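Local coordinates for protein tail component (Lactobacillus phage J-1, PDB 5LY8) that probably binds host cell-wall saccharides through this second carbohydrate-binding module of the phage's evolved distal tail protein, and carries bound magnesium ions, at residues K13-Y18 with I234-W239. Numbering follows the deposited sequence. Where two conformers were deposited one is given.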
loop_
_atom_site.group_PDB
_atom_site.type_symbol
_atom_site.label_atom_id
_atom_site.label_comp_id
_atom_site.label_asym_id
_atom_site.label_seq_id
_atom_site.Cartn_x
_atom_site.Cartn_y
_atom_site.Cartn_z
ATOM N N LYS A 13 -1.005 -22.676 10.884
ATOM C CA LYS A 13 -0.970 -22.580 9.432
ATOM C C LYS A 13 -1.207 -21.131 8.911
ATOM O O LYS A 13 -1.536 -20.277 9.699
ATOM C CB LYS A 13 -1.966 -23.549 8.855
ATOM C CG LYS A 13 -3.418 -23.257 9.116
ATOM C CD LYS A 13 -4.269 -24.309 8.423
ATOM C CE LYS A 13 -5.736 -24.201 8.776
ATOM N NZ LYS A 13 -6.000 -24.672 10.151
ATOM N N SER A 14 -1.050 -20.886 7.606
ATOM C CA SER A 14 -1.423 -19.596 7.029
ATOM C C SER A 14 -2.826 -19.707 6.445
ATOM O O SER A 14 -3.238 -20.797 6.017
ATOM C CB SER A 14 -0.410 -19.138 5.983
ATOM O OG SER A 14 -0.380 -19.964 4.833
ATOM N N GLU A 15 -3.595 -18.603 6.496
ATOM C CA GLU A 15 -4.964 -18.591 6.003
ATOM C C GLU A 15 -5.131 -17.397 5.075
ATOM O O GLU A 15 -5.158 -16.253 5.544
ATOM C CB GLU A 15 -5.993 -18.540 7.145
ATOM C CG GLU A 15 -5.829 -19.673 8.126
ATOM C CD GLU A 15 -6.730 -19.654 9.335
ATOM O OE1 GLU A 15 -7.325 -18.588 9.645
ATOM O OE2 GLU A 15 -6.775 -20.697 10.023
ATOM N N ARG A 16 -5.249 -17.648 3.773
ATOM C CA ARG A 16 -5.434 -16.589 2.813
ATOM C C ARG A 16 -6.849 -16.055 2.865
ATOM O O ARG A 16 -7.802 -16.840 2.869
ATOM C CB ARG A 16 -5.056 -17.054 1.402
ATOM C CG ARG A 16 -4.727 -15.846 0.532
ATOM C CD ARG A 16 -4.008 -16.235 -0.713
ATOM N NE ARG A 16 -2.564 -16.299 -0.513
ATOM C CZ ARG A 16 -1.711 -16.380 -1.522
ATOM N NH1 ARG A 16 -2.154 -16.400 -2.769
ATOM N NH2 ARG A 16 -0.406 -16.417 -1.293
ATOM N N VAL A 17 -6.992 -14.737 2.996
ATOM C CA VAL A 17 -8.286 -14.076 3.069
ATOM C C VAL A 17 -8.788 -13.800 1.660
ATOM O O VAL A 17 -9.981 -13.993 1.396
ATOM C CB VAL A 17 -8.159 -12.797 3.925
ATOM C CG1 VAL A 17 -9.353 -11.860 3.764
ATOM C CG2 VAL A 17 -7.967 -13.165 5.389
ATOM N N TYR A 18 -7.905 -13.328 0.762
ATOM C CA TYR A 18 -8.321 -13.050 -0.608
ATOM C C TYR A 18 -7.065 -13.082 -1.428
ATOM O O TYR A 18 -5.964 -12.950 -0.889
ATOM C CB TYR A 18 -9.025 -11.664 -0.749
ATOM C CG TYR A 18 -8.051 -10.502 -0.733
ATOM C CD1 TYR A 18 -7.637 -9.932 0.468
ATOM C CD2 TYR A 18 -7.479 -10.029 -1.911
ATOM C CE1 TYR A 18 -6.673 -8.927 0.497
ATOM C CE2 TYR A 18 -6.515 -9.025 -1.889
ATOM C CZ TYR A 18 -6.093 -8.506 -0.685
ATOM O OH TYR A 18 -5.121 -7.542 -0.647
ATOM N N ILE A 234 -1.181 -15.379 9.402
ATOM C CA ILE A 234 -0.094 -16.351 9.529
ATOM C C ILE A 234 0.069 -16.784 10.983
ATOM O O ILE A 234 -0.435 -16.117 11.899
ATOM C CB ILE A 234 1.225 -15.870 8.887
ATOM C CG1 ILE A 234 1.784 -14.663 9.640
ATOM C CG2 ILE A 234 1.088 -15.626 7.355
ATOM C CD1 ILE A 234 3.099 -14.091 9.119
ATOM N N ASN A 235 0.719 -17.945 11.189
ATOM C CA ASN A 235 0.931 -18.517 12.530
ATOM C C ASN A 235 -0.434 -18.654 13.235
ATOM O O ASN A 235 -0.602 -18.164 14.362
ATOM C CB ASN A 235 1.905 -17.636 13.358
ATOM C CG ASN A 235 3.214 -17.359 12.668
ATOM O OD1 ASN A 235 3.910 -18.262 12.181
ATOM N ND2 ASN A 235 3.564 -16.094 12.599
ATOM N N VAL A 236 -1.440 -19.215 12.512
ATOM C CA VAL A 236 -2.797 -19.331 13.065
ATOM C C VAL A 236 -2.866 -20.638 13.826
ATOM O O VAL A 236 -2.762 -21.720 13.218
ATOM C CB VAL A 236 -3.958 -19.259 12.038
ATOM C CG1 VAL A 236 -5.315 -19.258 12.764
ATOM C CG2 VAL A 236 -3.840 -18.047 11.122
ATOM N N ASP A 237 -3.127 -20.580 15.134
ATOM C CA ASP A 237 -3.272 -21.817 15.925
ATOM C C ASP A 237 -4.461 -22.635 15.487
ATOM O O ASP A 237 -5.479 -22.121 15.193
ATOM C CB ASP A 237 -3.504 -21.498 17.393
ATOM C CG ASP A 237 -2.304 -20.945 18.089
ATOM O OD1 ASP A 237 -1.197 -21.034 17.543
ATOM O OD2 ASP A 237 -2.467 -20.448 19.225
ATOM N N TYR A 238 -4.305 -23.947 15.519
ATOM C CA TYR A 238 -5.403 -24.885 15.282
ATOM C C TYR A 238 -5.069 -26.190 15.991
ATOM O O TYR A 238 -3.925 -26.481 16.263
ATOM C CB TYR A 238 -5.692 -25.083 13.791
ATOM C CG TYR A 238 -4.733 -25.982 13.068
ATOM C CD1 TYR A 238 -5.024 -27.318 12.862
ATOM C CD2 TYR A 238 -3.529 -25.506 12.589
ATOM C CE1 TYR A 238 -4.137 -28.164 12.215
ATOM C CE2 TYR A 238 -2.636 -26.335 11.922
ATOM C CZ TYR A 238 -2.949 -27.663 11.740
ATOM O OH TYR A 238 -2.070 -28.482 11.112
ATOM N N TRP A 239 -6.093 -26.947 16.335
ATOM C CA TRP A 239 -5.869 -28.235 16.969
ATOM C C TRP A 239 -6.644 -29.260 16.192
ATOM O O TRP A 239 -7.304 -28.913 15.241
ATOM C CB TRP A 239 -6.365 -28.231 18.417
ATOM C CG TRP A 239 -5.446 -27.638 19.416
HETATM O O HOH W 1 -5.159 -22.469 11.807
#
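K13 and V236 form an antiparallel hydrogen-bonded pair between the first and last strands of this lectin-like beta-sandwich module. Strand 11-20 is an outermost strand of its six-stranded antiparallel sheet, and strand 223-238 is its neighbour. Two backbone bonds join the pair: K13 N to V236 O at 3.1 Å and V236 N to K13 O at 3.0 Å. The last strand turns a corner at N235, and beyond it strand 236-238 runs at 114° to strand 13-18. Before the corner, S14 CB lies 4.1 Å from I234 CG2. The N235 side-chain ND2 is hydrogen-bonded to N93 OD1.

The E15 side chain meets V236, and that of K13 meets Y238. E15 lies across V236, with OE2 3.4 Å from V236 CG1. E15 OE2 is also hydrogen-bonded to S86 OG. Beyond CG the K13 chain is extended to CE, then bends (chi4 -73°), bringing NZ over one face of the Y238 ring. This cation-pi contact measures 3.8 Å from NZ to the ring centroid. NZ sits nearest CG, off-centre, and Y238 itself is poorly ordered. One water ties the group together: it accepts from K13 NZ and lies within hydrogen-bonding distance of E15 OE2 and, at 2.9 Å, V236 O.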